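PDB 4LE4: beta-glucanase from Podospora anserina, which probably hydrolyses beta-glucan chains as a family 131 glycoside hydrolase, and binds cellotriose. Local coordinates for residues G28-I34 / R79-Q85; A110-Q116 / E211-Y217; V147-W153 / K190-T196; F99-R103 / E222-W226. All coordinates share one frame; numbering follows the deposited sequence.

Interaction 1: G28-I34 / R79-Q85; sequences GPYQYYI and RTELIPQ
Q31 and I83 pair at the tight end of this antiparallel contact: Q31 N reaches I83 O over 2.7 Å, I83 N bonds back to Q31 O, and Q85 N adds a bond to P29 O. Extended beyond CG (chi2 -168°), the Q31 side chain sets NE2 3.0 Å from Q85 OE1, an oxygen that W21 also grips. With an alanine here that amide link is gone, and the Q85 side chain would probably keep W21 but turn more easily. On the sheet face carrying L82, that residue's CD1 sits over the centre of the Y30 ring, 4.1 Å from its centroid.

Toward Y33 the pairing slackens. A water slips between the strands, accepting from Y33 N and donating to Q31 O and, at 2.6 Å, to E81 O. Direct bonding resumes where E81 N meets I34 O at 3.0 Å. There I34 CG2 lies over one face of the R79 guanidinium, 3.7 Å from NE, while NE and NH2 hold the E81 carboxylate side-on; H206 is a further partner of E81 OE1. A methyl laid over a buried ion pair is likely to strengthen it, and the water supplies the bonds that the parted backbones cannot give each other.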
# COMPACT_ATOMS: atom_id res chain seq x y z
N GLY A 28 -7.80 -17.32 3.71
CA GLY A 28 -8.06 -16.10 2.98
C GLY A 28 -6.80 -15.48 2.41
O GLY A 28 -5.71 -16.02 2.59
N PRO A 29 -6.91 -14.33 1.74
CA PRO A 29 -5.75 -13.65 1.14
C PRO A 29 -4.91 -12.72 2.00
O PRO A 29 -3.82 -12.30 1.57
CB PRO A 29 -6.40 -12.88 0.01
CG PRO A 29 -7.68 -12.40 0.67
CD PRO A 29 -8.17 -13.66 1.39
N TYR A 30 -5.41 -12.38 3.19
CA TYR A 30 -4.71 -11.43 4.05
C TYR A 30 -4.61 -11.78 5.51
O TYR A 30 -5.59 -12.21 6.12
CB TYR A 30 -5.42 -10.06 4.01
CG TYR A 30 -5.20 -9.20 2.78
CD1 TYR A 30 -3.97 -8.57 2.54
CD2 TYR A 30 -6.24 -8.96 1.88
CE1 TYR A 30 -3.79 -7.72 1.44
CE2 TYR A 30 -6.08 -8.12 0.77
CZ TYR A 30 -4.85 -7.50 0.57
OH TYR A 30 -4.70 -6.64 -0.48
N GLN A 31 -3.44 -11.55 6.09
CA GLN A 31 -3.28 -11.74 7.51
C GLN A 31 -3.78 -10.41 8.12
O GLN A 31 -3.36 -9.30 7.69
CB GLN A 31 -1.81 -11.93 7.89
CG GLN A 31 -1.07 -12.94 7.05
CD GLN A 31 0.28 -13.29 7.64
OE1 GLN A 31 0.94 -12.44 8.24
NE2 GLN A 31 0.70 -14.55 7.47
N TYR A 32 -4.64 -10.50 9.12
CA TYR A 32 -5.17 -9.32 9.75
C TYR A 32 -4.87 -9.35 11.25
O TYR A 32 -5.53 -10.07 12.02
CB TYR A 32 -6.68 -9.24 9.48
CG TYR A 32 -7.32 -8.01 10.08
CD1 TYR A 32 -6.90 -6.74 9.71
CD2 TYR A 32 -8.29 -8.13 11.07
CE1 TYR A 32 -7.42 -5.59 10.33
CE2 TYR A 32 -8.83 -6.98 11.68
CZ TYR A 32 -8.39 -5.73 11.31
OH TYR A 32 -8.88 -4.61 11.93
N TYR A 33 -3.83 -8.62 11.66
CA TYR A 33 -3.48 -8.56 13.08
C TYR A 33 -2.83 -7.25 13.50
O TYR A 33 -2.86 -6.93 14.68
CB TYR A 33 -2.61 -9.75 13.50
CG TYR A 33 -1.23 -9.79 12.87
CD1 TYR A 33 -1.03 -10.41 11.65
CD2 TYR A 33 -0.13 -9.24 13.53
CE1 TYR A 33 0.23 -10.52 11.09
CE2 TYR A 33 1.14 -9.33 12.98
CZ TYR A 33 1.32 -9.97 11.75
OH TYR A 33 2.57 -10.03 11.17
N ILE A 34 -2.28 -6.49 12.55
CA ILE A 34 -1.64 -5.20 12.87
C ILE A 34 -2.71 -4.12 12.79
O ILE A 34 -2.94 -3.49 11.75
CB ILE A 34 -0.47 -4.90 11.90
CG1 ILE A 34 0.52 -6.08 11.99
CG2 ILE A 34 0.22 -3.55 12.24
CD1 ILE A 34 1.73 -5.96 11.06
N ARG A 79 -1.12 2.51 13.22
CA ARG A 79 -1.00 1.55 12.11
C ARG A 79 -2.28 0.78 11.84
O ARG A 79 -2.97 0.40 12.75
CB ARG A 79 0.06 0.48 12.43
CG ARG A 79 1.44 1.01 12.81
CD ARG A 79 2.31 -0.10 13.35
NE ARG A 79 2.83 -0.92 12.27
CZ ARG A 79 3.83 -1.78 12.42
NH1 ARG A 79 4.41 -1.93 13.61
NH2 ARG A 79 4.24 -2.48 11.37
N THR A 80 -2.54 0.53 10.56
CA THR A 80 -3.64 -0.32 10.11
C THR A 80 -2.99 -0.95 8.88
O THR A 80 -2.79 -0.28 7.85
CB THR A 80 -4.90 0.44 9.67
OG1 THR A 80 -5.49 1.11 10.79
CG2 THR A 80 -5.91 -0.54 9.11
N GLU A 81 -2.63 -2.22 9.00
CA GLU A 81 -1.93 -2.90 7.91
C GLU A 81 -2.43 -4.32 7.70
O GLU A 81 -2.82 -4.98 8.65
CB GLU A 81 -0.41 -2.94 8.24
CG GLU A 81 0.21 -1.55 8.38
CD GLU A 81 1.41 -1.53 9.32
OE1 GLU A 81 2.12 -2.57 9.42
OE2 GLU A 81 1.65 -0.47 9.96
N LEU A 82 -2.42 -4.76 6.43
CA LEU A 82 -2.80 -6.10 6.01
C LEU A 82 -1.52 -6.68 5.39
O LEU A 82 -0.77 -5.96 4.75
CB LEU A 82 -3.87 -6.05 4.90
CG LEU A 82 -5.11 -5.21 5.25
CD1 LEU A 82 -6.06 -5.17 4.09
CD2 LEU A 82 -5.76 -5.82 6.48
N ILE A 83 -1.28 -7.96 5.60
CA ILE A 83 -0.11 -8.62 5.03
C ILE A 83 -0.61 -9.78 4.16
O ILE A 83 -1.54 -10.50 4.55
CB ILE A 83 0.82 -9.16 6.17
CG1 ILE A 83 1.42 -7.96 6.93
CG2 ILE A 83 2.04 -9.95 5.61
CD1 ILE A 83 2.12 -8.38 8.18
N PRO A 84 -0.02 -9.96 2.96
CA PRO A 84 -0.45 -11.06 2.09
C PRO A 84 -0.32 -12.41 2.81
O PRO A 84 0.69 -12.68 3.48
CB PRO A 84 0.52 -10.97 0.90
CG PRO A 84 0.88 -9.51 0.87
CD PRO A 84 1.06 -9.20 2.35
N GLN A 85 -1.36 -13.24 2.67
CA GLN A 85 -1.37 -14.60 3.24
C GLN A 85 -1.22 -15.44 1.97
O GLN A 85 -2.16 -15.51 1.18
CB GLN A 85 -2.71 -14.94 3.90
CG GLN A 85 -2.80 -16.41 4.35
CD GLN A 85 -1.68 -16.75 5.30
OE1 GLN A 85 -1.61 -16.19 6.40
NE2 GLN A 85 -0.79 -17.66 4.89
O HOH W 1 -2.32 -7.35 9.66

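Interaction 2: A110-Q116 / E211-Y217; sequences ATTREHQ and ELPRSGY
R113 lies flat on the carboxylate of E211, the guanidinium and carboxylate planes 5° apart and E211 CD 3.5 Å from R113 NE. No N-H points at the acid across this stack, so the attraction is one of charge alone, and a long one. NE works in the guanidinium plane instead: a bend at chi3 (72°) turns it onto L212 O, 2.8 Å away and almost straight in line; NH1 has a separate salt bridge with D219.

E211 is stretched out, and its chain runs beside H115, pointing the same way. Its CG covers one face of the imidazole, 3.9 Å from the ring centroid and offset toward the rim. The polar ends find partners outside the two segments, E211 OE1 in a salt bridge with R78 and H115 NE2 with E222 OE1; E211 OE2 comes close to H115 NE2 at an angle too poor for a bond.

L212, third of the group, is fixed by its backbone, L212 N giving a 2.8 Å bond to E114 O. Its two methyls spread over polar chains: CD2 is 3.5 Å from E114 OE1, and CD1 rests on Q116 NE2, which binds E114 OE2, also salt-bridged to K128.

R214 NE bonds T112 O at 2.7 Å, and T112 CB stands over the centre of the Y217 ring, 3.8 Å from its centroid. Ladder pairing ends at H115 and E211, a non-hydrogen-bonded antiparallel pair. Beyond it one backbone bond and two arginine-to-carbonyl bonds tie the loops that enter strand 115-120 and leave strand 209-211, in a beta-sandwich as expected of the concanavalin clan.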
# COMPACT_ATOMS: atom_id res chain seq x y z
N ALA A 110 -2.47 13.69 7.66
CA ALA A 110 -1.82 14.89 8.21
C ALA A 110 -0.47 15.14 7.51
O ALA A 110 0.39 14.25 7.51
CB ALA A 110 -1.59 14.70 9.69
N THR A 111 -0.29 16.32 6.93
CA THR A 111 0.98 16.59 6.25
C THR A 111 2.12 16.92 7.24
O THR A 111 3.28 17.01 6.84
CB THR A 111 0.86 17.75 5.27
OG1 THR A 111 0.41 18.91 5.97
CG2 THR A 111 -0.13 17.38 4.12
N THR A 112 1.78 17.06 8.52
CA THR A 112 2.76 17.37 9.56
C THR A 112 3.40 16.14 10.17
O THR A 112 4.31 16.25 11.01
CB THR A 112 2.10 18.14 10.72
OG1 THR A 112 0.89 17.45 11.09
CG2 THR A 112 1.80 19.57 10.30
N ARG A 113 2.95 14.96 9.74
CA ARG A 113 3.47 13.70 10.28
C ARG A 113 3.92 12.76 9.20
O ARG A 113 3.30 12.67 8.15
CB ARG A 113 2.41 13.00 11.12
CG ARG A 113 2.14 13.78 12.40
CD ARG A 113 0.90 13.27 13.11
NE ARG A 113 1.09 11.97 13.73
CZ ARG A 113 0.16 11.40 14.47
NH1 ARG A 113 -1.00 12.03 14.65
NH2 ARG A 113 0.35 10.20 15.00
N GLU A 114 4.99 12.02 9.48
CA GLU A 114 5.49 11.08 8.48
C GLU A 114 4.60 9.84 8.38
O GLU A 114 4.18 9.29 9.39
CB GLU A 114 6.93 10.67 8.84
CG GLU A 114 7.48 9.53 7.97
CD GLU A 114 8.96 9.21 8.29
OE1 GLU A 114 9.64 9.99 8.99
OE2 GLU A 114 9.45 8.17 7.81
N HIS A 115 4.32 9.41 7.15
CA HIS A 115 3.53 8.20 6.93
C HIS A 115 4.42 7.30 6.09
O HIS A 115 5.14 7.79 5.22
CB HIS A 115 2.27 8.48 6.11
CG HIS A 115 1.27 9.34 6.82
ND1 HIS A 115 1.49 10.68 7.08
CD2 HIS A 115 0.04 9.07 7.30
CE1 HIS A 115 0.44 11.19 7.69
NE2 HIS A 115 -0.46 10.23 7.84
N GLN A 116 4.37 6.02 6.40
CA GLN A 116 5.11 4.98 5.67
C GLN A 116 3.97 4.11 5.12
O GLN A 116 3.14 3.64 5.88
CB GLN A 116 6.03 4.23 6.63
CG GLN A 116 7.23 5.16 7.02
CD GLN A 116 7.96 4.72 8.27
OE1 GLN A 116 7.80 3.60 8.74
NE2 GLN A 116 8.80 5.61 8.81
N GLU A 211 1.82 5.71 10.70
CA GLU A 211 2.03 7.15 10.83
C GLU A 211 2.83 7.43 12.11
O GLU A 211 2.44 7.00 13.19
CB GLU A 211 0.69 7.90 10.92
CG GLU A 211 0.81 9.43 11.13
CD GLU A 211 -0.56 10.13 11.22
OE1 GLU A 211 -1.47 9.59 11.86
OE2 GLU A 211 -0.72 11.21 10.63
N LEU A 212 3.93 8.15 11.99
CA LEU A 212 4.73 8.46 13.18
C LEU A 212 4.15 9.64 13.94
O LEU A 212 3.49 10.49 13.36
CB LEU A 212 6.16 8.84 12.79
CG LEU A 212 7.06 7.82 12.08
CD1 LEU A 212 6.51 7.48 10.72
CD2 LEU A 212 8.46 8.43 11.91
N PRO A 213 4.36 9.69 15.26
CA PRO A 213 3.83 10.83 16.02
C PRO A 213 4.78 12.01 15.78
O PRO A 213 5.89 11.82 15.27
CB PRO A 213 3.92 10.35 17.47
CG PRO A 213 5.20 9.55 17.45
CD PRO A 213 5.07 8.74 16.14
N ARG A 214 4.32 13.21 16.07
CA ARG A 214 5.16 14.40 15.98
C ARG A 214 4.64 15.32 17.06
O ARG A 214 3.44 15.57 17.18
CB ARG A 214 5.07 15.13 14.64
CG ARG A 214 5.98 16.41 14.64
CD ARG A 214 6.00 17.18 13.31
NE ARG A 214 6.68 16.43 12.24
CZ ARG A 214 8.00 16.35 12.11
NH1 ARG A 214 8.80 16.97 12.97
NH2 ARG A 214 8.53 15.60 11.13
N SER A 215 5.57 15.79 17.87
CA SER A 215 5.25 16.67 18.98
C SER A 215 4.31 17.81 18.62
O SER A 215 4.54 18.56 17.67
CB SER A 215 6.56 17.22 19.56
OG SER A 215 6.27 18.01 20.68
N GLY A 216 3.22 17.92 19.37
CA GLY A 216 2.25 18.97 19.15
C GLY A 216 1.22 18.70 18.06
O GLY A 216 0.54 19.63 17.62
N TYR A 217 1.11 17.45 17.60
CA TYR A 217 0.13 17.14 16.56
C TYR A 217 -0.75 15.98 17.01
O TYR A 217 -0.35 14.81 16.98
CB TYR A 217 0.85 16.87 15.21
CG TYR A 217 1.56 18.11 14.70
CD1 TYR A 217 0.83 19.19 14.17
CD2 TYR A 217 2.93 18.26 14.87
CE1 TYR A 217 1.46 20.38 13.84
CE2 TYR A 217 3.57 19.46 14.54
CZ TYR A 217 2.82 20.52 14.02
OH TYR A 217 3.44 21.72 13.73
O HOH W 2 6.39 12.49 11.98

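Interaction 3: V147-W153 / K190-T196; sequences VGGQTQW and KVAPVKT
W153 leans on V191 and K190 across a contact that has no hydrogen bond from one segment to the other. Followed outward, its CB comes first, 3.8 Å from V191 CG2. With CG anti to the backbone N (chi1 172°), the indole then swings out past V191 to K190. Its NE1 passes 4.0 Å from K190 CD and a little farther from K190 CB, so the lysine's aliphatic chain brushes the pyrrole side obliquely. The indole also meets the rings of F178 and H180 on strand 175-182, and the W153 side chain touches W145.

At the other end V147 does similar work. Its CG1 is 3.5 Å from T196 CB and 3.9 Å from V194 CG1, making a small patch of branched side chains. Between the two ends V194 CG2 approaches Q152 OE1 at 3.9 Å, an ordinary van der Waals touch. G148 CA lies 3.8 Å from T196 OG1, at a positive phi within the turn.

Both backbones are irregular here. V147 to Q150 form a type I' turn, closed by V147 N to Q150 O and Q150 N to V147 O, which makes the tight hairpin joining strands 142-147 and 150-156. Q152 and W153 both face W145, while K190 and V191 both face F178: two classic beta bulges, one on each segment, with the second chain turning a corner at V191. Here a hairpin of one sheet and a strand of the other meet by apolar contact without strand pairing, consistent with the facing layers of a beta-sandwich.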
# COMPACT_ATOMS: atom_id res chain seq x y z
N VAL A 147 13.76 4.19 -1.37
CA VAL A 147 14.53 2.95 -1.45
C VAL A 147 15.59 3.11 -0.37
O VAL A 147 16.37 4.07 -0.40
CB VAL A 147 15.22 2.75 -2.83
CG1 VAL A 147 16.05 1.47 -2.80
CG2 VAL A 147 14.17 2.69 -3.92
N GLY A 148 15.59 2.21 0.60
CA GLY A 148 16.54 2.32 1.69
C GLY A 148 16.38 3.62 2.46
O GLY A 148 17.33 4.16 3.02
N GLY A 149 15.16 4.16 2.45
CA GLY A 149 14.91 5.40 3.16
C GLY A 149 15.16 6.69 2.38
O GLY A 149 14.72 7.77 2.79
N GLN A 150 15.86 6.59 1.26
CA GLN A 150 16.18 7.74 0.43
C GLN A 150 15.13 7.96 -0.65
O GLN A 150 14.74 7.02 -1.34
CB GLN A 150 17.54 7.54 -0.21
CG GLN A 150 18.68 7.48 0.81
CD GLN A 150 20.02 7.13 0.15
OE1 GLN A 150 20.10 6.18 -0.60
NE2 GLN A 150 21.05 7.90 0.45
N THR A 151 14.64 9.19 -0.76
CA THR A 151 13.62 9.50 -1.78
C THR A 151 14.21 9.43 -3.20
O THR A 151 15.23 10.08 -3.52
CB THR A 151 13.01 10.89 -1.55
OG1 THR A 151 12.30 10.88 -0.31
CG2 THR A 151 12.07 11.29 -2.71
N GLN A 152 13.56 8.66 -4.06
CA GLN A 152 14.02 8.52 -5.44
C GLN A 152 13.07 9.15 -6.44
O GLN A 152 13.42 9.38 -7.59
CB GLN A 152 14.15 7.05 -5.80
CG GLN A 152 15.01 6.25 -4.87
CD GLN A 152 16.46 6.61 -4.98
OE1 GLN A 152 17.00 6.73 -6.08
NE2 GLN A 152 17.10 6.80 -3.83
N TRP A 153 11.84 9.43 -5.99
CA TRP A 153 10.84 10.01 -6.88
C TRP A 153 9.77 10.63 -5.97
O TRP A 153 9.58 10.17 -4.86
CB TRP A 153 10.21 8.86 -7.70
CG TRP A 153 9.02 9.26 -8.52
CD1 TRP A 153 9.01 9.66 -9.83
CD2 TRP A 153 7.67 9.27 -8.08
NE1 TRP A 153 7.71 9.92 -10.22
CE2 TRP A 153 6.87 9.68 -9.17
CE3 TRP A 153 7.04 8.96 -6.86
CZ2 TRP A 153 5.47 9.79 -9.08
CZ3 TRP A 153 5.64 9.07 -6.77
CH2 TRP A 153 4.88 9.48 -7.88
N LYS A 190 9.22 4.90 -14.11
CA LYS A 190 9.69 6.23 -13.83
C LYS A 190 11.06 6.32 -13.15
O LYS A 190 11.67 7.40 -13.14
CB LYS A 190 8.61 6.97 -13.06
CG LYS A 190 7.37 7.15 -13.99
CD LYS A 190 6.25 8.00 -13.40
CE LYS A 190 5.06 8.00 -14.40
NZ LYS A 190 3.91 8.83 -13.95
N VAL A 191 11.51 5.21 -12.58
CA VAL A 191 12.85 5.13 -11.98
C VAL A 191 13.40 3.71 -12.27
O VAL A 191 12.78 2.70 -11.94
CB VAL A 191 12.87 5.35 -10.44
CG1 VAL A 191 14.30 5.33 -9.93
CG2 VAL A 191 12.20 6.68 -10.10
N ALA A 192 14.54 3.66 -12.96
CA ALA A 192 15.21 2.40 -13.27
C ALA A 192 15.59 1.72 -11.94
O ALA A 192 15.82 2.40 -10.94
CB ALA A 192 16.48 2.68 -14.10
N PRO A 193 15.69 0.37 -11.92
CA PRO A 193 16.03 -0.32 -10.67
C PRO A 193 17.21 0.26 -9.90
O PRO A 193 18.28 0.52 -10.49
CB PRO A 193 16.28 -1.76 -11.12
CG PRO A 193 15.30 -1.89 -12.29
CD PRO A 193 15.53 -0.59 -13.03
N VAL A 194 16.99 0.46 -8.60
CA VAL A 194 17.94 1.02 -7.65
C VAL A 194 18.43 -0.09 -6.70
O VAL A 194 17.62 -0.90 -6.23
CB VAL A 194 17.25 2.12 -6.78
CG1 VAL A 194 18.22 2.66 -5.75
CG2 VAL A 194 16.74 3.21 -7.66
N LYS A 195 19.73 -0.12 -6.41
CA LYS A 195 20.30 -1.14 -5.53
C LYS A 195 20.03 -0.90 -4.05
O LYS A 195 20.14 0.23 -3.58
CB LYS A 195 21.83 -1.22 -5.69
CG LYS A 195 22.35 -1.77 -6.99
CD LYS A 195 23.77 -2.30 -6.78
CE LYS A 195 24.53 -2.59 -8.08
NZ LYS A 195 24.89 -1.34 -8.83
N THR A 196 19.69 -1.95 -3.31
CA THR A 196 19.46 -1.83 -1.87
C THR A 196 19.41 -3.24 -1.32
O THR A 196 19.36 -4.19 -2.08
CB THR A 196 18.11 -1.09 -1.54
OG1 THR A 196 18.13 -0.62 -0.19
CG2 THR A 196 16.92 -2.02 -1.70

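Interaction 4: F99-R103 / E222-W226; sequences FSLMR and EDFYW
L101 and W226 form a non-hydrogen-bonded antiparallel pair, and L101 CD1 lies over one face of the indole, 3.9 Å from the centroid of its five-membered ring. F99 flanks the far end, its CD2 3.7 Å from W226 CZ3, with the two ring planes oblique. The sheet face of M102 and Y225 is different: bends at chi2 (-85°) and chi3 (-77°) fold the methionine back, so that CE touches Y225 CG at 3.6 Å and SD makes an oblique Met-aromatic contact. M102 O sits at the edge of the same ring.

The backbone sets this register. M102 N to Y225 O and Y225 N to M102 O, both 2.9 Å, make the hydrogen-bonded pair. An alanine in place of W226 would probably open a gap beside F99 and leave L101 CD1 without the indole face it covers.

Farther out, S100 OG binds N164, Y225 meets Y50 edge-to-face, and K104 adds a cation-pi contact to Y225. F99, L101 and W226 point at the opposing sheet, touching A118, I117 and L127. Within its own sheet strand 94-102 lies between 163-170 and 222-233, and strand 222-233 pairs onward with 2-6 and 61-66.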
# COMPACT_ATOMS: atom_id res chain seq x y z
N PHE A 99 -0.32 -1.88 -6.58
CA PHE A 99 -1.32 -1.26 -5.70
C PHE A 99 -1.69 0.11 -6.23
O PHE A 99 -0.91 0.74 -6.93
CB PHE A 99 -0.90 -1.17 -4.23
CG PHE A 99 0.32 -0.29 -3.96
CD1 PHE A 99 1.59 -0.78 -4.18
CD2 PHE A 99 0.17 1.04 -3.50
CE1 PHE A 99 2.72 0.00 -3.96
CE2 PHE A 99 1.33 1.85 -3.26
CZ PHE A 99 2.59 1.32 -3.49
N SER A 100 -2.91 0.54 -5.92
CA SER A 100 -3.37 1.85 -6.33
C SER A 100 -3.78 2.52 -5.00
O SER A 100 -4.31 1.87 -4.12
CB SER A 100 -4.54 1.75 -7.32
OG SER A 100 -4.13 1.08 -8.53
N LEU A 101 -3.48 3.80 -4.88
CA LEU A 101 -3.73 4.57 -3.66
C LEU A 101 -4.33 5.94 -3.96
O LEU A 101 -3.95 6.57 -4.93
CB LEU A 101 -2.37 4.77 -2.97
CG LEU A 101 -2.32 5.60 -1.69
CD1 LEU A 101 -2.99 4.84 -0.55
CD2 LEU A 101 -0.82 5.87 -1.37
N MET A 102 -5.20 6.43 -3.07
CA MET A 102 -5.80 7.76 -3.28
C MET A 102 -6.17 8.34 -1.92
O MET A 102 -6.43 7.60 -0.96
CB MET A 102 -7.08 7.61 -4.15
CG MET A 102 -7.94 8.88 -4.41
SD MET A 102 -9.14 9.18 -3.05
CE MET A 102 -10.44 7.93 -3.44
N ARG A 103 -6.11 9.67 -1.79
CA ARG A 103 -6.56 10.29 -0.55
C ARG A 103 -7.61 11.33 -1.01
O ARG A 103 -7.62 11.76 -2.17
CB ARG A 103 -5.44 11.07 0.14
CG ARG A 103 -5.13 12.37 -0.58
CD ARG A 103 -4.08 13.20 0.20
NE ARG A 103 -3.80 14.46 -0.48
CZ ARG A 103 -4.55 15.56 -0.40
NH1 ARG A 103 -5.66 15.58 0.35
NH2 ARG A 103 -4.19 16.65 -1.06
N GLU A 222 -7.83 9.70 9.65
CA GLU A 222 -7.17 9.76 8.35
C GLU A 222 -7.61 8.56 7.54
O GLU A 222 -7.52 7.42 8.01
CB GLU A 222 -5.66 9.74 8.54
CG GLU A 222 -5.16 11.00 9.23
CD GLU A 222 -3.66 11.01 9.45
OE1 GLU A 222 -2.97 10.31 8.69
OE2 GLU A 222 -3.19 11.73 10.36
N ASP A 223 -8.08 8.82 6.32
CA ASP A 223 -8.57 7.78 5.43
C ASP A 223 -7.67 7.64 4.19
O ASP A 223 -7.31 8.63 3.56
CB ASP A 223 -9.99 8.10 4.94
CG ASP A 223 -11.05 8.06 6.06
OD1 ASP A 223 -10.91 7.25 7.01
OD2 ASP A 223 -12.06 8.82 5.97
N PHE A 224 -7.38 6.39 3.82
CA PHE A 224 -6.56 6.08 2.64
C PHE A 224 -7.36 5.07 1.81
O PHE A 224 -7.87 4.12 2.36
CB PHE A 224 -5.23 5.47 3.08
CG PHE A 224 -4.46 6.33 4.05
CD1 PHE A 224 -4.81 6.38 5.39
CD2 PHE A 224 -3.38 7.11 3.61
CE1 PHE A 224 -4.11 7.19 6.30
CE2 PHE A 224 -2.67 7.92 4.50
CZ PHE A 224 -3.02 7.97 5.83
N TYR A 225 -7.43 5.28 0.51
CA TYR A 225 -8.22 4.42 -0.37
C TYR A 225 -7.30 3.57 -1.20
O TYR A 225 -6.32 4.07 -1.73
CB TYR A 225 -9.09 5.30 -1.26
CG TYR A 225 -10.03 6.10 -0.40
CD1 TYR A 225 -11.30 5.62 -0.10
CD2 TYR A 225 -9.62 7.31 0.19
CE1 TYR A 225 -12.16 6.30 0.78
CE2 TYR A 225 -10.46 8.00 1.06
CZ TYR A 225 -11.74 7.50 1.36
OH TYR A 225 -12.61 8.17 2.20
N TRP A 226 -7.62 2.29 -1.29
CA TRP A 226 -6.74 1.33 -1.99
C TRP A 226 -7.52 0.42 -2.92
O TRP A 226 -8.64 0.04 -2.60
CB TRP A 226 -6.10 0.39 -0.97
CG TRP A 226 -5.24 1.01 0.06
CD1 TRP A 226 -5.64 1.82 1.11
CD2 TRP A 226 -3.83 0.90 0.15
NE1 TRP A 226 -4.55 2.20 1.84
CE2 TRP A 226 -3.42 1.65 1.28
CE3 TRP A 226 -2.86 0.23 -0.62
CZ2 TRP A 226 -2.08 1.76 1.67
CZ3 TRP A 226 -1.52 0.34 -0.23
CH2 TRP A 226 -1.15 1.09 0.90

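Overall arrangement
Interaction 4 is the most central, its centre about 8 Å from that of the chain; interaction 1 is also buried, interaction 2 partly so, and interaction 3 lies at the surface. Interactions 1 and 2 reach the same sheet, and interaction 4 pairs strands of the other. In interaction 4 the side chains that meet across the strands are almost all apolar, whereas interaction 1 adds an amide pair, a buried salt bridge and a bridging water. Interaction 2 relies on arginines and carbonyls; interaction 3, nested inside the loop it closes, crosses between the sheets on methyls and an indole. Strands 94-102 and 115-120 are consecutive, and interactions 2 and 4 touch where E211 and E222 bring their carboxylates close and H115 packs on F224.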